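CRISPR-associated endonuclease Cas3-HD (Methanocaldococcus jannaschii, PDB 3S4L) cleaves single-stranded DNA with the help of magnesium, and single-stranded RNA without added cations, in CRISPR defence against invading mobile genetic elements. Local coordinates at residues K37-A42 and E53-F58; L62-D67 and K165-S170; I102-F107 and N111-G116; D161-K164 and S170-D173. All coordinates share one frame; numbering follows the deposited sequence.

Contact 1: residues K37-A42 and E53-F58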
# COMPACT_ATOMS: atom_id res chain seq x y z
N LYS A 37 0.54 -15.62 13.67
CA LYS A 37 1.59 -16.64 13.59
C LYS A 37 2.02 -16.93 12.14
O LYS A 37 3.21 -16.99 11.83
CB LYS A 37 1.19 -17.93 14.30
CG LYS A 37 2.27 -18.99 14.31
CD LYS A 37 1.74 -20.26 14.97
CE LYS A 37 2.59 -21.48 14.69
NZ LYS A 37 3.58 -21.75 15.75
N THR A 38 1.04 -17.11 11.25
CA THR A 38 1.31 -17.45 9.86
C THR A 38 2.13 -16.36 9.20
O THR A 38 3.13 -16.63 8.54
CB THR A 38 0.01 -17.67 9.07
OG1 THR A 38 -0.75 -18.71 9.71
CG2 THR A 38 0.31 -18.09 7.64
N ILE A 39 1.72 -15.12 9.39
CA ILE A 39 2.47 -14.00 8.85
C ILE A 39 3.88 -13.91 9.46
O ILE A 39 4.84 -13.68 8.74
CB ILE A 39 1.71 -12.69 9.07
CG1 ILE A 39 0.32 -12.77 8.43
CG2 ILE A 39 2.50 -11.53 8.49
CD1 ILE A 39 -0.59 -11.63 8.81
N LYS A 40 4.00 -14.10 10.77
CA LYS A 40 5.32 -14.05 11.40
C LYS A 40 6.27 -15.08 10.79
O LYS A 40 7.44 -14.78 10.52
CB LYS A 40 5.25 -14.26 12.91
CG LYS A 40 6.61 -14.47 13.58
CD LYS A 40 6.43 -14.62 15.10
CE LYS A 40 7.78 -14.64 15.83
NZ LYS A 40 8.51 -15.90 15.60
N ARG A 41 5.77 -16.30 10.56
CA ARG A 41 6.62 -17.37 10.07
C ARG A 41 6.91 -17.28 8.56
O ARG A 41 7.92 -17.80 8.09
CB ARG A 41 6.09 -18.75 10.49
CG ARG A 41 6.58 -19.17 11.88
CD ARG A 41 5.75 -20.27 12.49
NE ARG A 41 6.53 -21.49 12.72
CZ ARG A 41 7.41 -21.65 13.70
NH1 ARG A 41 7.65 -20.66 14.56
NH2 ARG A 41 8.07 -22.80 13.83
N ALA A 42 6.04 -16.60 7.83
CA ALA A 42 6.25 -16.32 6.42
C ALA A 42 7.38 -15.31 6.27
O ALA A 42 8.29 -15.51 5.47
CB ALA A 42 4.97 -15.79 5.78
N GLU A 53 4.03 -8.76 18.21
CA GLU A 53 3.54 -7.40 18.31
C GLU A 53 4.07 -6.53 17.17
O GLU A 53 3.38 -5.63 16.69
CB GLU A 53 3.88 -6.79 19.68
CG GLU A 53 2.73 -6.86 20.68
CD GLU A 53 3.15 -7.42 22.04
OE1 GLU A 53 2.82 -6.79 23.07
OE2 GLU A 53 3.80 -8.49 22.08
N LYS A 54 5.29 -6.81 16.73
CA LYS A 54 5.85 -6.09 15.59
C LYS A 54 5.05 -6.40 14.33
O LYS A 54 4.71 -5.50 13.56
CB LYS A 54 7.32 -6.48 15.38
CG LYS A 54 8.30 -5.38 15.73
CD LYS A 54 7.91 -4.72 17.03
N VAL A 55 4.74 -7.68 14.14
CA VAL A 55 4.01 -8.17 12.97
C VAL A 55 2.65 -7.53 12.90
O VAL A 55 2.14 -7.23 11.83
CB VAL A 55 3.83 -9.69 13.03
CG1 VAL A 55 2.87 -10.15 11.95
CG2 VAL A 55 5.18 -10.40 12.92
N ASP A 56 2.07 -7.31 14.08
CA ASP A 56 0.77 -6.67 14.20
C ASP A 56 0.85 -5.22 13.71
O ASP A 56 0.06 -4.78 12.87
CB ASP A 56 0.32 -6.74 15.68
CG ASP A 56 -1.13 -6.31 15.89
OD1 ASP A 56 -1.85 -6.12 14.89
OD2 ASP A 56 -1.56 -6.19 17.06
N GLU A 57 1.81 -4.47 14.25
CA GLU A 57 2.05 -3.09 13.81
C GLU A 57 2.26 -3.04 12.31
O GLU A 57 1.73 -2.16 11.64
CB GLU A 57 3.28 -2.51 14.51
CG GLU A 57 3.17 -2.47 16.01
CD GLU A 57 4.52 -2.23 16.67
OE1 GLU A 57 5.36 -1.52 16.06
OE2 GLU A 57 4.74 -2.76 17.78
N PHE A 58 3.07 -3.96 11.80
CA PHE A 58 3.38 -4.02 10.38
C PHE A 58 2.09 -4.19 9.57
O PHE A 58 1.85 -3.46 8.62
CB PHE A 58 4.40 -5.15 10.10
CG PHE A 58 4.56 -5.51 8.65
CD1 PHE A 58 5.34 -4.72 7.80
CD2 PHE A 58 3.97 -6.65 8.13
CE1 PHE A 58 5.51 -5.06 6.46
CE2 PHE A 58 4.12 -7.00 6.78
CZ PHE A 58 4.91 -6.20 5.94
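V55 spreads its two methyls over I39 and K40 because chi1 of 170° sets CG1 trans to its own backbone N and leaves CG2 trans to the carbonyl carbon. I39 answers with chi1 near -58°, which swings CG2, rather than the longer CG1 arm, into line with V55. The result is a small worked example of how a branched residue can serve two neighbours on an adjacent helix. One prong, V55 CG1, lies 3.7 Å from I39 CG2 and also approaches I39 CB. The other prong, V55 CG2, rests against the root of the lysine, 3.9 Å from K40 CB and close to K40 CA. Here the helices approach closely, with the CA atoms of K40 and V55 6.2 Å apart. K40 lends only the base of its side chain to the contact; the rest of the chain runs extended, bends at its last torsion and leads away from V55, its ammonium making a weak, long ion pair with E44. Entirely apolar, the interface depends on shape and burial, and it lies away from the metal site. The side chain of D56 points away from helix 36-43 and is tied instead to helix 17-31 and the residue after it, through a hydrogen bond from W28 and a salt bridge to K32. Around this core I39 also reaches M59, one turn farther along helix 52-65, and L211 of helix 204-215. F58 touches that same leucine and reaches across to L103 and F107, so helix 52-65 is packed among helices 36-43, 91-107 and 204-215.

Contact 2: residues L62-D67 and K165-S170. With CA (calcium ion), chain C.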
# COMPACT_ATOMS: atom_id res chain seq x y z
N LEU A 62 -0.02 -1.68 6.60
CA LEU A 62 -0.52 -2.12 5.30
C LEU A 62 -2.00 -1.84 5.21
O LEU A 62 -2.52 -1.40 4.18
CB LEU A 62 -0.29 -3.61 5.11
CG LEU A 62 1.16 -4.03 5.19
CD1 LEU A 62 1.29 -5.45 4.65
CD2 LEU A 62 2.02 -3.05 4.40
N ILE A 63 -2.69 -2.11 6.31
CA ILE A 63 -4.12 -1.89 6.36
C ILE A 63 -4.37 -0.41 6.16
O ILE A 63 -5.20 -0.01 5.35
CB ILE A 63 -4.70 -2.41 7.70
CG1 ILE A 63 -4.70 -3.94 7.70
CG2 ILE A 63 -6.12 -1.88 7.92
CD1 ILE A 63 -4.81 -4.56 9.08
N LYS A 64 -3.63 0.43 6.88
CA LYS A 64 -3.93 1.85 6.82
C LYS A 64 -3.50 2.50 5.51
O LYS A 64 -4.08 3.48 5.06
CB LYS A 64 -3.29 2.56 8.02
CG LYS A 64 -3.92 2.20 9.36
CD LYS A 64 -3.10 2.77 10.51
CE LYS A 64 -3.84 2.66 11.84
NZ LYS A 64 -2.96 3.07 12.97
N LEU A 65 -2.47 1.96 4.88
CA LEU A 65 -1.87 2.67 3.76
C LEU A 65 -2.16 2.06 2.40
O LEU A 65 -1.84 2.66 1.37
CB LEU A 65 -0.37 2.78 3.98
CG LEU A 65 0.10 3.63 5.17
CD1 LEU A 65 1.63 3.64 5.20
CD2 LEU A 65 -0.45 5.06 5.07
N HIS A 66 -2.75 0.87 2.35
CA HIS A 66 -2.85 0.22 1.05
C HIS A 66 -3.72 1.02 0.05
O HIS A 66 -3.53 0.91 -1.16
CB HIS A 66 -3.25 -1.25 1.15
CG HIS A 66 -4.68 -1.46 1.52
ND1 HIS A 66 -5.12 -1.34 2.82
CD2 HIS A 66 -5.76 -1.80 0.78
CE1 HIS A 66 -6.42 -1.59 2.86
NE2 HIS A 66 -6.83 -1.88 1.64
N ASP A 67 -4.64 1.82 0.56
CA ASP A 67 -5.44 2.70 -0.29
C ASP A 67 -5.12 4.17 -0.17
O ASP A 67 -5.92 5.02 -0.58
CB ASP A 67 -6.93 2.49 -0.03
CG ASP A 67 -7.48 1.26 -0.73
OD1 ASP A 67 -8.54 0.75 -0.30
OD2 ASP A 67 -6.82 0.82 -1.70
N LYS A 165 -3.15 11.84 10.72
CA LYS A 165 -4.35 11.20 11.28
C LYS A 165 -4.26 9.67 11.20
O LYS A 165 -4.67 8.96 12.13
CB LYS A 165 -5.60 11.66 10.53
CG LYS A 165 -6.50 12.63 11.29
CD LYS A 165 -7.69 13.02 10.43
CE LYS A 165 -7.23 13.56 9.07
NZ LYS A 165 -8.35 13.97 8.18
N LEU A 166 -3.71 9.18 10.09
CA LEU A 166 -3.64 7.76 9.81
C LEU A 166 -2.53 7.04 10.57
O LEU A 166 -2.76 5.98 11.15
CB LEU A 166 -3.41 7.52 8.31
CG LEU A 166 -4.60 7.59 7.36
CD1 LEU A 166 -4.14 7.94 5.93
CD2 LEU A 166 -5.38 6.28 7.39
N ILE A 167 -1.31 7.58 10.53
CA ILE A 167 -0.15 6.83 11.01
C ILE A 167 0.63 7.59 12.09
O ILE A 167 1.55 7.04 12.71
CB ILE A 167 0.79 6.37 9.86
CG1 ILE A 167 1.38 7.57 9.13
CG2 ILE A 167 0.04 5.47 8.89
CD1 ILE A 167 2.85 7.42 8.85
N GLY A 168 0.26 8.84 12.30
CA GLY A 168 0.77 9.59 13.44
C GLY A 168 2.05 10.37 13.22
O GLY A 168 2.63 10.86 14.19
N TYR A 169 2.50 10.49 11.98
CA TYR A 169 3.60 11.41 11.71
C TYR A 169 3.74 11.88 10.26
O TYR A 169 2.84 11.68 9.44
CB TYR A 169 4.93 10.91 12.27
CG TYR A 169 5.31 9.52 11.86
CD1 TYR A 169 6.24 9.30 10.86
CD2 TYR A 169 4.73 8.41 12.47
CE1 TYR A 169 6.60 8.02 10.48
CE2 TYR A 169 5.08 7.13 12.10
CZ TYR A 169 6.01 6.94 11.10
OH TYR A 169 6.37 5.67 10.72
N SER A 170 4.88 12.50 9.97
CA SER A 170 4.99 13.44 8.85
C SER A 170 5.83 12.97 7.67
O SER A 170 7.03 12.75 7.80
CB SER A 170 5.58 14.76 9.40
OG SER A 170 5.66 15.77 8.42
CA CA C . -7.32 -0.57 -3.41
O HOH W 1 -8.40 -1.50 -1.58
O HOH W 2 -10.05 0.14 -3.42
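The C-terminal turn of helix 52-65 meets that of helix 159-167 with the CA atoms of K64 and L166 6.6 Å apart; the second helix ends at I167, and G168 follows with a positive phi of 90°. K64 lies extended beyond CG and passes alongside the L166 carbonyl: K64 CD comes within 3.3 Å of L166 O, and K64 NZ, 3.4 Å from L166 O, donates a weak hydrogen bond to it. The positive charge thus sits beside the carbonyl end of a helix, where it would be expected to suit the local dipole. Deeper in, L65 and I167 cross at about a right angle, L65 CD2 standing 3.9 Å from I167 CG2, while the L166 side chain points toward helix 52-65 and approaches the K64 carbonyl. Just beyond L65 come H66 and D67. A chi1 of 72° folds the imidazole of H66 back over the preceding turn, and its ND1 donates to L62 O at 2.9 Å. That carbonyl oxygen also accepts from H66 N, so two donors from one residue converge on it, and the ND1 bond limits rotation of the ring, which packs edge-to-face with H123. D67 binds the calcium ion through OD2 at 2.3 Å, while its OD1 accepts from a metal-bound water at 2.6 Å. H91, H123 and H124 add their NE2 atoms to this site, which is assigned to the catalytic magnesium. The adjacent H66 and D67 form the HD dyad from which this superfamily of metal-dependent phosphohydrolases takes its name.

Contact 3: residues I102-F107 and N111-G116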
# COMPACT_ATOMS: atom_id res chain seq x y z
N ILE A 102 7.37 4.82 4.57
CA ILE A 102 6.88 4.77 5.93
C ILE A 102 7.34 3.48 6.63
O ILE A 102 7.76 3.54 7.78
CB ILE A 102 5.37 4.99 5.98
CG1 ILE A 102 5.10 6.48 5.76
CG2 ILE A 102 4.81 4.54 7.35
CD1 ILE A 102 3.83 6.76 5.03
N LEU A 103 7.31 2.33 5.95
CA LEU A 103 7.80 1.09 6.57
C LEU A 103 9.29 1.17 6.90
O LEU A 103 9.73 0.70 7.95
CB LEU A 103 7.52 -0.13 5.70
CG LEU A 103 6.05 -0.58 5.59
CD1 LEU A 103 5.94 -1.73 4.58
CD2 LEU A 103 5.54 -1.01 6.98
N LEU A 104 10.06 1.76 5.99
CA LEU A 104 11.50 1.85 6.19
C LEU A 104 11.78 2.68 7.43
O LEU A 104 12.64 2.34 8.24
CB LEU A 104 12.17 2.50 4.98
CG LEU A 104 13.54 1.97 4.54
CD1 LEU A 104 14.35 3.09 3.90
CD2 LEU A 104 14.32 1.31 5.66
N LYS A 105 11.05 3.79 7.58
CA LYS A 105 11.22 4.63 8.77
C LYS A 105 10.90 3.86 10.06
O LYS A 105 11.71 3.79 10.97
CB LYS A 105 10.34 5.87 8.68
CG LYS A 105 10.61 6.87 9.79
CD LYS A 105 11.88 7.65 9.52
CE LYS A 105 12.32 8.43 10.75
NZ LYS A 105 11.17 8.85 11.61
N LYS A 106 9.71 3.28 10.10
CA LYS A 106 9.21 2.61 11.30
C LYS A 106 10.04 1.41 11.73
O LYS A 106 10.25 1.20 12.92
CB LYS A 106 7.73 2.21 11.12
CG LYS A 106 7.15 1.38 12.28
CD LYS A 106 6.81 2.25 13.49
CE LYS A 106 7.35 1.65 14.80
NZ LYS A 106 7.03 2.48 16.00
N PHE A 107 10.53 0.62 10.78
CA PHE A 107 11.22 -0.62 11.13
C PHE A 107 12.70 -0.71 10.75
O PHE A 107 13.38 -1.65 11.16
CB PHE A 107 10.49 -1.82 10.53
CG PHE A 107 9.08 -2.00 11.01
CD1 PHE A 107 8.81 -2.57 12.25
CD2 PHE A 107 8.01 -1.63 10.20
CE1 PHE A 107 7.49 -2.75 12.68
CE2 PHE A 107 6.69 -1.82 10.63
CZ PHE A 107 6.43 -2.38 11.86
N ASN A 111 14.28 -4.90 3.41
CA ASN A 111 13.54 -6.04 2.87
C ASN A 111 12.06 -6.05 3.32
O ASN A 111 11.16 -6.31 2.53
CB ASN A 111 14.24 -7.37 3.18
CG ASN A 111 15.55 -7.53 2.41
OD1 ASN A 111 15.98 -6.63 1.70
ND2 ASN A 111 16.19 -8.69 2.58
N LEU A 112 11.82 -5.75 4.60
CA LEU A 112 10.46 -5.68 5.12
C LEU A 112 9.65 -4.59 4.40
O LEU A 112 8.53 -4.83 3.95
CB LEU A 112 10.47 -5.44 6.64
CG LEU A 112 9.12 -5.41 7.37
CD1 LEU A 112 8.38 -6.74 7.23
CD2 LEU A 112 9.34 -5.07 8.83
N ALA A 113 10.24 -3.41 4.28
CA ALA A 113 9.59 -2.29 3.58
C ALA A 113 9.30 -2.64 2.11
O ALA A 113 8.23 -2.35 1.57
CB ALA A 113 10.45 -1.05 3.68
N PHE A 114 10.27 -3.28 1.46
CA PHE A 114 10.05 -3.72 0.10
C PHE A 114 8.88 -4.69 0.04
O PHE A 114 7.96 -4.52 -0.76
CB PHE A 114 11.30 -4.38 -0.49
CG PHE A 114 11.08 -5.00 -1.85
CD1 PHE A 114 10.82 -6.37 -1.98
CD2 PHE A 114 11.10 -4.22 -3.00
CE1 PHE A 114 10.61 -6.94 -3.25
CE2 PHE A 114 10.88 -4.79 -4.26
CZ PHE A 114 10.64 -6.15 -4.38
N ILE A 115 8.90 -5.71 0.89
CA ILE A 115 7.87 -6.73 0.81
C ILE A 115 6.49 -6.17 1.15
O ILE A 115 5.47 -6.59 0.61
CB ILE A 115 8.14 -7.91 1.72
CG1 ILE A 115 7.05 -8.93 1.52
CG2 ILE A 115 8.02 -7.50 3.16
CD1 ILE A 115 6.93 -9.85 2.67
N GLY A 116 6.45 -5.22 2.08
CA GLY A 116 5.19 -4.57 2.43
C GLY A 116 4.70 -3.75 1.26
O GLY A 116 3.53 -3.84 0.90
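F107 N donates to L103 O at 2.9 Å, and this backbone bond spans one turn between two residues whose side chains both point across at helix 110-121. The F107 ring receives L112: methyl CD2 of L112 stands over one face, 4.2 Å from the centroid of the F107 ring, in a CH-pi contact 28° off the ring normal. It lies nearer the root of the ring than its far edge, 3.8 Å from F107 CG, and reaches there because the CG of L112 is swung trans to its backbone N (chi1 -177°). One turn back, L103 fits against small residues of the opposing helix. L103 CB is 3.7 Å from A113 CB, and L103 CD1 reaches 3.6 Å from the CA of G116, which has no side chain to intervene. A113 also nestles against the backbone N of L104. Small residues facing a leucine thus let the axes of 102-107 and 111-116 come within 8.2 Å, at 147° and so roughly antiparallel. F58 and I61 of helix 52-65 pack on L103 from outside the pair. The unit is an alpha-alpha hairpin of the all-helical HD domain: its first helix begins with the metal ligand H91, and its second ends just before H123 and H124.

Contact 4: residues D161-K164 and S170-D173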
# COMPACT_ATOMS: atom_id res chain seq x y z
N ASP A 161 -1.62 16.16 6.60
CA ASP A 161 -2.50 16.03 7.75
C ASP A 161 -3.20 14.67 7.76
O ASP A 161 -3.23 13.98 8.79
CB ASP A 161 -3.51 17.18 7.79
CG ASP A 161 -4.94 16.70 7.90
OD1 ASP A 161 -5.33 16.26 9.00
OD2 ASP A 161 -5.67 16.78 6.89
N LEU A 162 -3.72 14.26 6.60
CA LEU A 162 -4.34 12.94 6.46
C LEU A 162 -3.42 11.83 6.94
O LEU A 162 -3.84 10.94 7.68
CB LEU A 162 -4.78 12.68 5.02
CG LEU A 162 -5.32 11.27 4.77
CD1 LEU A 162 -6.63 11.05 5.52
CD2 LEU A 162 -5.51 11.01 3.28
N ILE A 163 -2.15 11.87 6.51
CA ILE A 163 -1.19 10.85 6.90
C ILE A 163 -0.98 10.86 8.41
O ILE A 163 -0.89 9.82 9.04
CB ILE A 163 0.17 11.03 6.22
CG1 ILE A 163 0.09 10.62 4.75
CG2 ILE A 163 1.23 10.18 6.91
CD1 ILE A 163 -0.25 9.16 4.54
N LYS A 164 -0.91 12.06 8.98
CA LYS A 164 -0.76 12.22 10.42
C LYS A 164 -1.93 11.54 11.14
O LYS A 164 -1.72 10.75 12.07
CB LYS A 164 -0.67 13.70 10.78
CG LYS A 164 0.46 14.03 11.74
CD LYS A 164 0.80 15.52 11.75
CE LYS A 164 1.78 15.88 10.64
NZ LYS A 164 2.46 17.20 10.88
N SER A 170 4.88 12.50 9.97
CA SER A 170 4.99 13.44 8.85
C SER A 170 5.83 12.97 7.67
O SER A 170 7.03 12.75 7.80
CB SER A 170 5.58 14.76 9.40
OG SER A 170 5.66 15.77 8.42
N ILE A 171 5.18 12.84 6.51
CA ILE A 171 5.89 12.55 5.26
C ILE A 171 6.73 13.74 4.80
O ILE A 171 7.36 13.70 3.74
CB ILE A 171 4.94 12.12 4.10
CG1 ILE A 171 3.59 12.83 4.20
CG2 ILE A 171 4.78 10.61 4.07
CD1 ILE A 171 3.63 14.27 3.71
N GLY A 172 6.71 14.82 5.58
CA GLY A 172 7.67 15.88 5.39
C GLY A 172 9.01 15.36 5.88
O GLY A 172 10.01 15.38 5.15
N ASP A 173 9.01 14.86 7.12
CA ASP A 173 10.22 14.36 7.76
C ASP A 173 10.87 13.15 7.07
O ASP A 173 11.93 12.71 7.49
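I163 and I171 cross at about a right angle, bringing the middle of helix 159-167 against the loop that doubles back after it; within that loop S170 and G172 fit an ST turn. The contact between the isoleucines is loose, with I163 CG1 4.2 Å from I171 CG1. I163 directs its side chain toward the loop, whereas I171 presents its CG1 arm from the flank and also rests on Y98 and I102 of helix 91-107. It is therefore wedged between two helices. I163 also touches I68, which follows the HD dyad, and its side chain is about 10 Å from that of D67. In the turn, S170 OG lies 3.2 Å from G172 N, with an N-H...O angle of 143°, although the hydroxyl position is somewhat uncertain. E160 binds the same loop, its OE1 accepting a weak hydrogen bond from I171 N. At the more exposed margin K164 bends at its third torsion, -85°, bringing its aliphatic part toward the serine while the ammonium makes a weak, long ion pair with E160. The touch there is made by carbon alone: K164 CE lies 4.2 Å from S170 CB.

In the fold
From the N terminus, contact 1 closes first, joining helix 36-43 to helix 52-65 across a short connection. The latter helix leads on to contact 2, which closes a far longer loop by bringing 62-67 against 165-170. Nested within that loop, contact 3 pairs helices 91-107 and 110-121. Contact 4 folds the chain back on helix 159-167 and shares S170 with contact 2. F58 links contacts 1 and 3, with F58 CE1 3.4 Å from L112 CD1, while I102 touches L65, I167, Y169 and I171 and so connects contact 3 with contacts 2 and 4. Helix 52-65 thereby runs through the domain from contact 1 to the metal site.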